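Local structure of siroheme decarboxylase (Hydrogenobacter thermophilus, 4CH7) at residues 59-64 / 317-321; 88-93 / 105-109; 94-99 / 306-312; 116-120 / 132-136; 258-263 / 275-280. The protein catalyses the decarboxylation of siroheme to 12,18-didecarboxysiroheme, probably by way of the monodecarboxylated intermediate, in heme d1 biosynthesis. All blocks are in the same frame, centred on the assembly; numbering follows the deposited sequence.

Contact 1 (59-64 / 317-321); sequences SRLLGY and IKYFS
A backbone amide that ends on a phenol oxygen is the odd feature here: Phe-320 N donates to Tyr-64 OH at 2.9 Å in an almost straight line (178°). It is the one hydrogen bond between two loops without regular secondary structure. Residues 59-62 have helical backbone angles, and Gly-63 (phi/psi 105/6) ends that turn so that Tyr-64 N reaches Ser-59 O at 3.1 Å. Phe-320 itself takes positive phi (60/30). Tyr-64, Tyr-319 and Phe-320, all with chi1 m, form an aromatic cluster. The edge of the Tyr-319 ring meets the face of the Tyr-64 ring, centroids 5.0 Å apart and planes at 78°, while the Phe-320 ring lies obliquely to Tyr-64. Leu-62 (mt) sets CD1 3.4 Å from the Tyr-319 ring centroid, a CH-pi contact over the face. Val-176 of helix 170-179 also touches Leu-62, Tyr-319 and Phe-320. The result is an aromatic cluster with a T-shaped Tyr-64/Tyr-319 pair, joining the loops that follow strands 53-57 and 303-314.

Contact 2 (88-93 / 105-109); sequences CPGVSH and FTLAV
Val-91, Phe-105 and Leu-107 make the apolar centre of this antiparallel hairpin pair. Val-91 (chi1 t) places CG2 3.6 Å from Phe-105 CD2 and 4.0 Å from Leu-107 CD1, and Leu-107 (tp) also brings CD1 to 3.8 Å from Cys-88 SG. Helix 116-126 packs on Leu-107, and Val-85 of helix 75-87 on both Val-91 and Phe-105, so this side of the sheet is roofed by helices. Val-91 faces Leu-107 as a non-hydrogen-bonded pair, CA atoms 4.5 Å apart, and the short strand axes approach to 4.9 Å at 146°. A type I turn from Cys-88 to Val-91, closed by Val-91 N to Cys-88 O at 3.1 Å, leads into the first strand. Gly-90 fits tightly there, since a CB would clash with Ala-108 O. Its own carbonyl accepts from the second strand, Ala-108 N to Gly-90 O at 2.7 Å; next come Ser-92 N to Thr-106 O at 3.0 Å and Thr-106 N to His-93 O at 2.9 Å. Ser-92 departs from strand geometry (phi/psi -90/-56), with OG 3.3 Å from Thr-106 CB. At the polar edge, His-93 (chi1 m) has CD2 4.2 Å from Thr-106 OG1. The carbonyl thus fixes the backbone of His-93 in the sheet, and the hairpin positions this inferred active-site residue without a hydrogen bond from its imidazole to segment 105-109.

Contact 3 (94-99 / 306-312); sequences NYERTH and LFSTREF
A very short hydrogen bond, Tyr-95 OH to Glu-311 OE2 at 2.3 Å, marks the seam where the two AsnC-like ligand-binding domains of one chain share a barrel. Strands 94-97 and 306-311 run antiparallel (137°, axes 4.7 Å apart) through a classic beta bulge, in which Thr-309 and Arg-310 both oppose Glu-96. Accordingly Glu-96 N donates to Arg-310 O at 3.1 Å, whereas Glu-96 O accepts from Thr-309 N at 2.9 Å. Before the bulge Tyr-95 pairs with Glu-311, and after it Arg-97 with Ser-308, both non-hydrogen-bonded. Phe-312 N to Asn-94 O (3.0 Å) and Thr-98 N to Phe-307 O (3.1 Å) extend the pairing. Thr-98 (chi1 p) closes a second link, Phe-307 N donating to its OG1 at 3.0 Å, and Arg-97 NH1 reaches Leu-306 O at 3.2 Å. The Glu-96 carboxylate turns to a salt bridge with Arg-75. Beyond these bonds, Phe-312 packs under helix 75-87, touching Leu-78, while Phe-307 reaches helix 284-297. Tyr-95 lies close to the inferred active-site His-93. At the two ends of the packing, Phe-312 CE2 sits 3.7 Å from Glu-96 CB, and Leu-306 CD2 lies 3.7 Å from His-99 CB.

Contact 4 (116-120 / 132-136); sequences LEDVV and YLVLR
Helix 116-120 lies against strand 132-135 with the two axes 10.1 Å apart at their closest and their directions at 158°, close to antiparallel. That separation is a principle of alpha/beta packing made visible: the backbones stay apart, the nearest CA atoms being those of Glu-117 and Val-134 at 7.5 Å, and side chains fill the gap. The helix is regular, with Val-120 N bonded to Leu-116 O at 3.1 Å, and the strand is extended, so that Tyr-132, Val-134 and Arg-136 direct their CA-to-CB bonds toward the helix while Leu-133 and Leu-135 direct theirs away. Val-134 (chi1 t) is the central wedge: its CG1 lies 3.6 Å from Leu-116 CD2 and its CG2 3.8 Å from Val-120 CG2. Val-120 (chi1 m) also sets CG2 3.6 Å from CE1 of Tyr-132, whose chi1 is p. At the other end Arg-136, extended through chi2 and chi3, makes a salt bridge with Glu-117 (chi1 m, chi2 p). Arg-136 NH1 donates to Glu-117 OE2 at 2.8 Å and NH2 to OE1 at 3.1 Å, giving a bidentate pairing, and the Leu-116 CD2 methyl is 3.6 Å from Arg-136 NH2. Asp-65 forms a further salt bridge with the same guanidinium. Leu-116 and Val-120 rest on strand 65-71 too. A helix packed lengthwise on an antiparallel sheet in this way is characteristic of the ferredoxin-like alpha/beta fold of AsnC-like ligand-binding domains.

Contact 5 (258-263 / 275-280); sequences GVSHCY and LFAMMH
Leu-275 opens the second strand of an antiparallel beta hairpin in the second AsnC-like domain, its partner strand 259-263 running at 169° with axes 4.6 Å apart. The Leu-275 side chain (tp) brings CD1 to 3.2 Å from Tyr-263 O and packs on helix 246-254. Phe-276 forms the hydrogen-bonded pair with Tyr-263: Phe-276 N to Tyr-263 O and Tyr-263 N to Phe-276 O are both 2.8 Å. Ala-277 then faces Cys-262 as a non-hydrogen-bonded pair, CA atoms 4.4 Å apart, with SG of Cys-262 4.0 Å from CB of Ala-277. At Met-278 (a selenomethionine) the register slips by one residue, a beta bulge on the first strand, where Ser-260 departs from strand angles (phi/psi -104/-114). Met-278 N donates to His-261 O at 2.9 Å, while Met-278 O accepts both Ser-260 N at 3.0 Å and Ser-260 OG at 3.3 Å. Its side chain (chi1 m, chi2 m) lies beside the Tyr-263 ring edge, Met-278 CG to Tyr-263 CE1 4.0 Å; that tyrosine comes within about 7 Å, side chain to side chain, of the inferred active-site His-93. Met-279, also selenomethionine, pairs with Val-259 across a non-hydrogen-bonded site, CA atoms 4.7 Å apart. His-280 ends the walk with chi1 p, its ring face over the Gly-258 to Val-259 peptide and its own N donating to Gly-258 O at 2.8 Å.

How the contacts relate
Contacts 2, 3 and 5 pair strands of one closed antiparallel barrel built from both AsnC-like domains of the chain, and contact 4 packs a helix on it. Contact 2 and contact 5 are hairpins of the first and second domain, their centres about 20 Å apart. Contact 3 joins the domains by setting strand 91-97, shared with contact 2, beside strand 303-314; the other junction, strand 132-139 beside 259-264, brings contacts 4 and 5 into touch at Leu-135 and Phe-276. Contact 4 follows contact 2 in sequence, and its helix covers Leu-107. Contact 1 spans all the others along the chain and touches contact 2 through Ile-317 and Tyr-64. One polypeptide thus closes a barrel whose inferred active-site His-93 sits near the domain seam.

Contact 1 (59-64 / 317-321)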
# COMPACT_ATOMS: atom_id res chain seq x y z
N SER A 59 -4.05 -5.12 -4.82
CA SER A 59 -2.74 -5.63 -5.22
C SER A 59 -2.74 -7.09 -5.67
O SER A 59 -2.30 -7.40 -6.78
CB SER A 59 -1.73 -5.44 -4.08
OG SER A 59 -0.46 -5.95 -4.42
N ARG A 60 -3.25 -7.98 -4.83
CA ARG A 60 -3.23 -9.41 -5.14
C ARG A 60 -4.22 -9.81 -6.23
O ARG A 60 -3.98 -10.76 -6.98
CB ARG A 60 -3.43 -10.26 -3.88
CG ARG A 60 -4.65 -9.91 -3.04
CD ARG A 60 -4.90 -10.97 -1.97
NE ARG A 60 -5.18 -12.27 -2.56
CZ ARG A 60 -6.40 -12.70 -2.88
NH1 ARG A 60 -7.45 -11.93 -2.67
NH2 ARG A 60 -6.56 -13.90 -3.42
N LEU A 61 -5.33 -9.08 -6.33
CA LEU A 61 -6.33 -9.35 -7.36
C LEU A 61 -5.83 -8.92 -8.74
O LEU A 61 -6.34 -9.37 -9.77
CB LEU A 61 -7.67 -8.70 -7.01
CG LEU A 61 -8.37 -9.38 -5.83
CD1 LEU A 61 -9.63 -8.65 -5.40
CD2 LEU A 61 -8.69 -10.82 -6.18
N LEU A 62 -4.82 -8.05 -8.75
CA LEU A 62 -4.11 -7.70 -9.97
C LEU A 62 -3.18 -8.84 -10.36
O LEU A 62 -2.78 -8.96 -11.52
CB LEU A 62 -3.31 -6.41 -9.79
CG LEU A 62 -4.08 -5.10 -9.62
CD1 LEU A 62 -3.14 -3.94 -9.34
CD2 LEU A 62 -4.92 -4.82 -10.84
N GLY A 63 -2.85 -9.68 -9.39
CA GLY A 63 -1.91 -10.77 -9.62
C GLY A 63 -0.56 -10.47 -9.01
O GLY A 63 0.40 -11.22 -9.21
N TYR A 64 -0.48 -9.36 -8.28
CA TYR A 64 0.75 -9.00 -7.60
C TYR A 64 0.91 -9.77 -6.30
O TYR A 64 -0.00 -9.79 -5.47
CB TYR A 64 0.80 -7.49 -7.33
CG TYR A 64 1.44 -6.68 -8.43
CD1 TYR A 64 0.77 -6.44 -9.62
CD2 TYR A 64 2.71 -6.14 -8.28
CE1 TYR A 64 1.35 -5.70 -10.63
CE2 TYR A 64 3.29 -5.40 -9.28
CZ TYR A 64 2.61 -5.18 -10.46
OH TYR A 64 3.18 -4.44 -11.47
N ILE A 317 3.88 2.21 -5.85
CA ILE A 317 4.27 1.58 -7.10
C ILE A 317 3.29 1.89 -8.22
O ILE A 317 2.10 2.12 -7.99
CB ILE A 317 4.35 0.05 -6.92
CG1 ILE A 317 3.01 -0.50 -6.40
CG2 ILE A 317 5.47 -0.32 -5.96
CD1 ILE A 317 2.97 -2.00 -6.30
N LYS A 318 3.81 1.91 -9.45
CA LYS A 318 2.96 1.94 -10.62
C LYS A 318 2.83 0.50 -11.09
O LYS A 318 3.83 -0.20 -11.24
CB LYS A 318 3.57 2.80 -11.72
CG LYS A 318 4.00 4.18 -11.26
CD LYS A 318 2.86 4.94 -10.60
CE LYS A 318 1.82 5.37 -11.61
NZ LYS A 318 0.77 6.23 -10.99
N TYR A 319 1.60 0.05 -11.30
CA TYR A 319 1.37 -1.33 -11.71
C TYR A 319 1.64 -1.52 -13.20
O TYR A 319 1.37 -0.62 -14.01
CB TYR A 319 -0.06 -1.76 -11.38
CG TYR A 319 -0.37 -1.77 -9.90
CD1 TYR A 319 0.13 -2.76 -9.06
CD2 TYR A 319 -1.17 -0.78 -9.33
CE1 TYR A 319 -0.16 -2.77 -7.71
CE2 TYR A 319 -1.46 -0.78 -7.98
CZ TYR A 319 -0.95 -1.78 -7.17
OH TYR A 319 -1.23 -1.78 -5.83
N PHE A 320 2.19 -2.67 -13.55
CA PHE A 320 2.36 -3.08 -14.94
C PHE A 320 3.22 -2.13 -15.78
O PHE A 320 3.01 -2.00 -16.98
CB PHE A 320 0.99 -3.30 -15.59
CG PHE A 320 0.15 -4.32 -14.89
CD1 PHE A 320 0.69 -5.56 -14.54
CD2 PHE A 320 -1.17 -4.06 -14.56
CE1 PHE A 320 -0.08 -6.51 -13.89
CE2 PHE A 320 -1.95 -5.00 -13.91
CZ PHE A 320 -1.40 -6.23 -13.58
N SER A 321 4.16 -1.47 -15.13
CA SER A 321 5.19 -0.73 -15.85
C SER A 321 6.28 -1.71 -16.24
O SER A 321 6.42 -2.77 -15.62
CB SER A 321 5.76 0.40 -14.99
OG SER A 321 6.35 -0.10 -13.81

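Contact 2 (88-93 / 105-109)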
# COMPACT_ATOMS: atom_id res chain seq x y z
N CYS A 88 14.71 -0.95 -6.66
CA CYS A 88 13.64 -1.85 -7.09
C CYS A 88 12.31 -1.11 -7.21
O CYS A 88 11.84 -0.52 -6.23
CB CYS A 88 13.50 -3.03 -6.13
SG CYS A 88 12.21 -4.19 -6.61
N PRO A 89 11.72 -1.14 -8.41
CA PRO A 89 10.44 -0.49 -8.70
C PRO A 89 9.29 -1.13 -7.93
O PRO A 89 8.22 -0.53 -7.82
CB PRO A 89 10.25 -0.73 -10.20
CG PRO A 89 11.64 -1.02 -10.72
CD PRO A 89 12.30 -1.76 -9.61
N GLY A 90 9.51 -2.34 -7.42
CA GLY A 90 8.48 -3.04 -6.66
C GLY A 90 8.53 -2.77 -5.16
O GLY A 90 7.66 -3.25 -4.42
N VAL A 91 9.54 -2.02 -4.72
CA VAL A 91 9.65 -1.65 -3.32
C VAL A 91 8.94 -0.32 -3.06
O VAL A 91 9.33 0.71 -3.61
CB VAL A 91 11.11 -1.56 -2.86
CG1 VAL A 91 11.20 -1.02 -1.44
CG2 VAL A 91 11.77 -2.92 -2.95
N SER A 92 7.90 -0.35 -2.23
CA SER A 92 7.09 0.84 -1.96
C SER A 92 7.63 1.63 -0.77
O SER A 92 7.93 2.82 -0.88
CB SER A 92 5.63 0.45 -1.71
OG SER A 92 5.52 -0.45 -0.62
N HIS A 93 7.74 0.96 0.37
CA HIS A 93 8.31 1.57 1.56
C HIS A 93 9.61 0.88 1.92
O HIS A 93 9.73 -0.33 1.74
CB HIS A 93 7.33 1.48 2.73
CG HIS A 93 5.95 1.96 2.40
ND1 HIS A 93 5.59 3.29 2.46
CD2 HIS A 93 4.84 1.29 2.01
CE1 HIS A 93 4.32 3.42 2.11
NE2 HIS A 93 3.84 2.22 1.84
N PHE A 105 11.44 -3.53 4.24
CA PHE A 105 10.78 -2.92 3.09
C PHE A 105 9.60 -3.74 2.60
O PHE A 105 9.51 -4.95 2.83
CB PHE A 105 11.78 -2.63 1.96
CG PHE A 105 12.48 -3.85 1.42
CD1 PHE A 105 13.63 -4.32 2.03
CD2 PHE A 105 12.00 -4.50 0.29
CE1 PHE A 105 14.29 -5.43 1.54
CE2 PHE A 105 12.65 -5.61 -0.21
CZ PHE A 105 13.80 -6.08 0.41
N THR A 106 8.67 -3.06 1.93
CA THR A 106 7.53 -3.72 1.32
C THR A 106 7.84 -3.98 -0.15
O THR A 106 8.16 -3.05 -0.89
CB THR A 106 6.26 -2.87 1.44
OG1 THR A 106 5.92 -2.70 2.82
CG2 THR A 106 5.10 -3.54 0.71
N LEU A 107 7.77 -5.25 -0.54
CA LEU A 107 8.04 -5.62 -1.93
C LEU A 107 6.78 -6.12 -2.60
O LEU A 107 6.07 -6.96 -2.04
CB LEU A 107 9.13 -6.70 -1.99
CG LEU A 107 9.42 -7.30 -3.37
CD1 LEU A 107 9.89 -6.22 -4.33
CD2 LEU A 107 10.44 -8.41 -3.27
N ALA A 108 6.51 -5.61 -3.79
CA ALA A 108 5.41 -6.11 -4.61
C ALA A 108 5.96 -6.57 -5.96
O ALA A 108 6.66 -5.82 -6.63
CB ALA A 108 4.36 -5.03 -4.81
N VAL A 109 5.63 -7.79 -6.35
CA VAL A 109 6.14 -8.36 -7.59
C VAL A 109 5.01 -8.65 -8.57
O VAL A 109 4.03 -9.31 -8.22
CB VAL A 109 6.95 -9.65 -7.32
CG1 VAL A 109 7.35 -10.32 -8.62
CG2 VAL A 109 8.18 -9.35 -6.48

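Contact 3 (94-99 / 306-312)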
# COMPACT_ATOMS: atom_id res chain seq x y z
N ASN A 94 10.58 1.64 2.42
CA ASN A 94 11.82 1.06 2.93
C ASN A 94 12.24 1.79 4.20
O ASN A 94 12.31 3.02 4.22
CB ASN A 94 12.93 1.12 1.88
CG ASN A 94 14.18 0.36 2.31
OD1 ASN A 94 14.15 -0.44 3.25
ND2 ASN A 94 15.29 0.61 1.62
N TYR A 95 12.51 1.04 5.25
CA TYR A 95 12.80 1.63 6.55
C TYR A 95 13.97 0.97 7.25
O TYR A 95 14.19 -0.23 7.14
CB TYR A 95 11.56 1.56 7.44
CG TYR A 95 10.45 2.49 7.02
CD1 TYR A 95 10.50 3.84 7.35
CD2 TYR A 95 9.36 2.03 6.31
CE1 TYR A 95 9.49 4.70 6.97
CE2 TYR A 95 8.34 2.88 5.92
CZ TYR A 95 8.41 4.22 6.25
OH TYR A 95 7.41 5.08 5.87
N GLU A 96 14.73 1.78 7.98
CA GLU A 96 15.67 1.26 8.95
C GLU A 96 14.94 1.16 10.28
O GLU A 96 14.32 2.13 10.72
CB GLU A 96 16.89 2.16 9.10
CG GLU A 96 17.82 1.73 10.22
CD GLU A 96 19.01 2.65 10.38
OE1 GLU A 96 19.28 3.43 9.45
OE2 GLU A 96 19.67 2.58 11.44
N ARG A 97 15.00 -0.01 10.91
CA ARG A 97 14.27 -0.22 12.15
C ARG A 97 15.15 -0.77 13.26
O ARG A 97 16.22 -1.32 13.01
CB ARG A 97 13.06 -1.13 11.92
CG ARG A 97 12.05 -0.56 10.93
CD ARG A 97 10.76 -1.36 10.87
NE ARG A 97 9.82 -0.78 9.92
CZ ARG A 97 9.00 0.22 10.20
NH1 ARG A 97 9.00 0.76 11.41
NH2 ARG A 97 8.17 0.69 9.28
N THR A 98 14.69 -0.59 14.50
CA THR A 98 15.41 -1.07 15.67
C THR A 98 15.08 -2.53 15.93
O THR A 98 14.09 -2.85 16.60
CB THR A 98 15.05 -0.24 16.92
OG1 THR A 98 13.69 -0.48 17.29
CG2 THR A 98 15.24 1.24 16.65
N HIS A 99 15.92 -3.42 15.40
CA HIS A 99 15.73 -4.86 15.51
C HIS A 99 16.95 -5.54 14.91
O HIS A 99 17.71 -4.92 14.16
CB HIS A 99 14.47 -5.29 14.74
CG HIS A 99 13.98 -6.66 15.08
ND1 HIS A 99 14.31 -7.78 14.34
CD2 HIS A 99 13.17 -7.10 16.08
CE1 HIS A 99 13.74 -8.84 14.86
NE2 HIS A 99 13.04 -8.46 15.92
N LEU A 306 9.65 -2.12 16.90
CA LEU A 306 10.61 -1.86 15.84
C LEU A 306 10.47 -0.41 15.36
O LEU A 306 9.71 -0.12 14.43
CB LEU A 306 10.41 -2.83 14.67
CG LEU A 306 10.86 -4.29 14.87
CD1 LEU A 306 9.91 -5.06 15.77
CD2 LEU A 306 11.02 -4.99 13.54
N PHE A 307 11.20 0.49 16.02
CA PHE A 307 11.11 1.91 15.72
C PHE A 307 11.71 2.26 14.36
O PHE A 307 12.78 1.77 14.00
CB PHE A 307 11.81 2.73 16.81
CG PHE A 307 11.12 2.68 18.14
CD1 PHE A 307 10.14 3.61 18.45
CD2 PHE A 307 11.46 1.72 19.08
CE1 PHE A 307 9.49 3.57 19.68
CE2 PHE A 307 10.82 1.68 20.31
CZ PHE A 307 9.83 2.61 20.61
N SER A 308 11.00 3.10 13.61
CA SER A 308 11.51 3.61 12.34
C SER A 308 12.51 4.73 12.62
O SER A 308 12.14 5.81 13.08
CB SER A 308 10.36 4.13 11.48
OG SER A 308 10.82 5.02 10.48
N THR A 309 13.79 4.47 12.35
CA THR A 309 14.84 5.46 12.60
C THR A 309 15.32 6.11 11.30
O THR A 309 16.08 7.08 11.34
CB THR A 309 16.03 4.85 13.36
OG1 THR A 309 16.50 3.68 12.68
CG2 THR A 309 15.61 4.47 14.77
N ARG A 310 14.87 5.58 10.17
CA ARG A 310 15.15 6.15 8.86
C ARG A 310 14.07 5.78 7.84
O ARG A 310 13.52 4.68 7.89
CB ARG A 310 16.52 5.69 8.33
CG ARG A 310 17.69 6.55 8.77
CD ARG A 310 18.84 6.50 7.76
NE ARG A 310 18.51 7.21 6.52
CZ ARG A 310 19.40 7.56 5.60
NH1 ARG A 310 20.68 7.27 5.77
NH2 ARG A 310 19.01 8.19 4.50
N GLU A 311 13.78 6.71 6.93
CA GLU A 311 12.89 6.42 5.81
C GLU A 311 13.66 6.60 4.50
O GLU A 311 13.93 7.73 4.08
CB GLU A 311 11.65 7.32 5.83
CG GLU A 311 10.68 7.06 4.68
CD GLU A 311 9.32 7.68 4.92
OE1 GLU A 311 9.25 8.88 5.24
OE2 GLU A 311 8.31 6.95 4.79
N PHE A 312 14.00 5.49 3.87
CA PHE A 312 14.78 5.52 2.64
C PHE A 312 13.90 5.74 1.43
O PHE A 312 14.36 6.23 0.39
CB PHE A 312 15.56 4.21 2.47
CG PHE A 312 16.60 3.99 3.53
CD1 PHE A 312 17.75 4.76 3.55
CD2 PHE A 312 16.43 3.01 4.49
CE1 PHE A 312 18.71 4.56 4.52
CE2 PHE A 312 17.39 2.80 5.46
CZ PHE A 312 18.53 3.58 5.47

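Contact 4 (116-120 / 132-136)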
# COMPACT_ATOMS: atom_id res chain seq x y z
N LEU A 116 8.14 -14.10 -5.81
CA LEU A 116 8.65 -13.13 -4.85
C LEU A 116 9.86 -13.68 -4.09
O LEU A 116 10.85 -12.97 -3.89
CB LEU A 116 7.53 -12.74 -3.87
CG LEU A 116 7.85 -11.67 -2.82
CD1 LEU A 116 6.71 -10.68 -2.70
CD2 LEU A 116 8.12 -12.32 -1.49
N GLU A 117 9.78 -14.94 -3.69
CA GLU A 117 10.86 -15.61 -2.96
C GLU A 117 12.17 -15.67 -3.75
O GLU A 117 13.26 -15.61 -3.17
CB GLU A 117 10.45 -17.02 -2.56
CG GLU A 117 9.68 -17.11 -1.25
CD GLU A 117 8.23 -16.65 -1.37
OE1 GLU A 117 7.79 -16.31 -2.49
OE2 GLU A 117 7.54 -16.63 -0.34
N ASP A 118 12.06 -15.81 -5.07
CA ASP A 118 13.23 -15.82 -5.93
C ASP A 118 13.84 -14.42 -6.01
O ASP A 118 15.06 -14.26 -5.91
CB ASP A 118 12.87 -16.31 -7.34
CG ASP A 118 12.50 -17.79 -7.37
OD1 ASP A 118 13.22 -18.59 -6.74
OD2 ASP A 118 11.50 -18.13 -8.02
N VAL A 119 12.98 -13.43 -6.19
CA VAL A 119 13.40 -12.02 -6.25
C VAL A 119 14.23 -11.62 -5.03
O VAL A 119 15.29 -11.02 -5.18
CB VAL A 119 12.17 -11.09 -6.38
CG1 VAL A 119 12.60 -9.63 -6.31
CG2 VAL A 119 11.44 -11.36 -7.68
N VAL A 120 13.74 -11.95 -3.84
CA VAL A 120 14.44 -11.59 -2.60
C VAL A 120 15.73 -12.39 -2.41
O VAL A 120 16.70 -11.87 -1.85
CB VAL A 120 13.53 -11.73 -1.36
CG1 VAL A 120 12.24 -10.97 -1.55
CG2 VAL A 120 13.23 -13.18 -1.05
N TYR A 132 17.30 -13.17 6.08
CA TYR A 132 16.18 -12.30 5.73
C TYR A 132 14.83 -12.94 6.03
O TYR A 132 14.72 -14.15 6.22
CB TYR A 132 16.25 -11.86 4.26
CG TYR A 132 16.22 -12.99 3.25
CD1 TYR A 132 15.01 -13.47 2.75
CD2 TYR A 132 17.39 -13.55 2.77
CE1 TYR A 132 14.98 -14.49 1.82
CE2 TYR A 132 17.37 -14.57 1.84
CZ TYR A 132 16.16 -15.03 1.37
OH TYR A 132 16.14 -16.05 0.45
N LEU A 133 13.80 -12.10 6.09
CA LEU A 133 12.45 -12.57 6.38
C LEU A 133 11.51 -12.24 5.22
O LEU A 133 11.63 -11.19 4.59
CB LEU A 133 11.92 -11.93 7.66
CG LEU A 133 12.73 -12.19 8.93
CD1 LEU A 133 12.13 -11.44 10.11
CD2 LEU A 133 12.80 -13.68 9.22
N VAL A 134 10.59 -13.16 4.94
CA VAL A 134 9.58 -12.95 3.92
C VAL A 134 8.21 -13.12 4.57
O VAL A 134 7.71 -14.24 4.72
CB VAL A 134 9.76 -13.90 2.72
CG1 VAL A 134 8.61 -13.75 1.75
CG2 VAL A 134 11.08 -13.62 2.03
N LEU A 135 7.60 -12.00 4.96
CA LEU A 135 6.35 -12.02 5.71
C LEU A 135 5.20 -11.47 4.89
O LEU A 135 5.26 -10.34 4.40
CB LEU A 135 6.50 -11.21 7.00
CG LEU A 135 7.76 -11.48 7.83
CD1 LEU A 135 7.81 -10.59 9.06
CD2 LEU A 135 7.84 -12.94 8.22
N ARG A 136 4.14 -12.26 4.74
CA ARG A 136 2.94 -11.80 4.05
C ARG A 136 1.87 -11.41 5.05
O ARG A 136 1.32 -12.27 5.75
CB ARG A 136 2.43 -12.87 3.08
CG ARG A 136 3.26 -12.96 1.81
CD ARG A 136 2.75 -14.03 0.87
NE ARG A 136 3.53 -14.07 -0.36
CZ ARG A 136 4.70 -14.69 -0.48
NH1 ARG A 136 5.23 -15.32 0.55
NH2 ARG A 136 5.35 -14.68 -1.64

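Contact 5 (258-263 / 275-280)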
# COMPACT_ATOMS: atom_id res chain seq x y z
N GLY A 258 -2.45 7.05 18.69
CA GLY A 258 -1.08 6.61 18.48
C GLY A 258 -1.01 5.29 17.73
O GLY A 258 0.08 4.81 17.43
N VAL A 259 -2.18 4.71 17.45
CA VAL A 259 -2.24 3.47 16.68
C VAL A 259 -2.95 3.67 15.34
O VAL A 259 -4.11 4.09 15.30
CB VAL A 259 -2.97 2.36 17.46
CG1 VAL A 259 -3.21 1.15 16.57
CG2 VAL A 259 -2.18 1.96 18.69
N SER A 260 -2.25 3.38 14.25
CA SER A 260 -2.83 3.48 12.92
C SER A 260 -3.17 2.10 12.36
O SER A 260 -4.04 1.40 12.88
CB SER A 260 -1.88 4.22 11.97
OG SER A 260 -0.56 3.72 12.06
N HIS A 261 -2.47 1.70 11.30
CA HIS A 261 -2.76 0.44 10.62
C HIS A 261 -2.40 -0.79 11.44
O HIS A 261 -1.38 -0.82 12.13
CB HIS A 261 -2.04 0.39 9.27
CG HIS A 261 -2.41 1.51 8.35
ND1 HIS A 261 -3.65 1.59 7.74
CD2 HIS A 261 -1.71 2.59 7.93
CE1 HIS A 261 -3.69 2.68 6.99
NE2 HIS A 261 -2.53 3.30 7.09
N CYS A 262 -3.25 -1.80 11.35
CA CYS A 262 -2.97 -3.10 11.95
C CYS A 262 -2.95 -4.17 10.86
O CYS A 262 -3.75 -4.13 9.92
CB CYS A 262 -4.00 -3.45 13.02
SG CYS A 262 -3.95 -2.36 14.46
N TYR A 263 -2.02 -5.11 10.99
CA TYR A 263 -1.90 -6.20 10.03
C TYR A 263 -1.81 -7.51 10.78
O TYR A 263 -1.44 -7.54 11.95
CB TYR A 263 -0.65 -6.02 9.17
CG TYR A 263 -0.54 -4.67 8.50
CD1 TYR A 263 0.04 -3.59 9.16
CD2 TYR A 263 -1.00 -4.47 7.21
CE1 TYR A 263 0.15 -2.36 8.56
CE2 TYR A 263 -0.89 -3.24 6.60
CZ TYR A 263 -0.32 -2.18 7.28
OH TYR A 263 -0.21 -0.95 6.68
N LEU A 275 0.68 -10.48 14.95
CA LEU A 275 -0.06 -9.22 14.93
C LEU A 275 0.87 -8.02 14.81
O LEU A 275 1.76 -7.82 15.64
CB LEU A 275 -0.96 -9.07 16.15
CG LEU A 275 -1.80 -7.80 16.21
CD1 LEU A 275 -2.62 -7.63 14.95
CD2 LEU A 275 -2.72 -7.81 17.42
N PHE A 276 0.66 -7.23 13.76
CA PHE A 276 1.44 -6.02 13.53
C PHE A 276 0.56 -4.80 13.78
O PHE A 276 -0.60 -4.77 13.34
CB PHE A 276 1.97 -5.97 12.09
CG PHE A 276 3.06 -6.97 11.79
CD1 PHE A 276 3.17 -8.16 12.50
CD2 PHE A 276 3.99 -6.71 10.79
CE1 PHE A 276 4.17 -9.08 12.21
CE2 PHE A 276 5.00 -7.62 10.50
CZ PHE A 276 5.09 -8.81 11.21
N ALA A 277 1.08 -3.81 14.49
CA ALA A 277 0.34 -2.58 14.75
C ALA A 277 1.24 -1.37 14.66
O ALA A 277 2.11 -1.17 15.51
CB ALA A 277 -0.35 -2.64 16.11
N MSE A 278 1.03 -0.55 13.63
CA MSE A 278 1.82 0.66 13.45
C MSE A 278 1.52 1.65 14.56
O MSE A 278 0.39 2.09 14.73
CB MSE A 278 1.53 1.30 12.10
CG MSE A 278 1.77 0.40 10.89
SE MSE A 278 3.51 -0.46 10.88
CE MSE A 278 2.97 -2.21 11.51
N MSE A 279 2.55 1.98 15.34
CA MSE A 279 2.40 2.97 16.40
C MSE A 279 3.14 4.25 16.04
O MSE A 279 4.11 4.24 15.28
CB MSE A 279 2.89 2.43 17.74
CG MSE A 279 1.96 1.41 18.40
SE MSE A 279 2.77 0.60 19.96
CE MSE A 279 1.33 -0.58 20.49
N HIS A 280 2.66 5.36 16.58
CA HIS A 280 3.34 6.64 16.46
C HIS A 280 3.14 7.42 17.74
O HIS A 280 2.15 7.22 18.45
CB HIS A 280 2.82 7.43 15.25
CG HIS A 280 1.34 7.64 15.25
ND1 HIS A 280 0.52 7.13 14.28
CD2 HIS A 280 0.54 8.31 16.11
CE1 HIS A 280 -0.74 7.47 14.54
NE2 HIS A 280 -0.75 8.19 15.64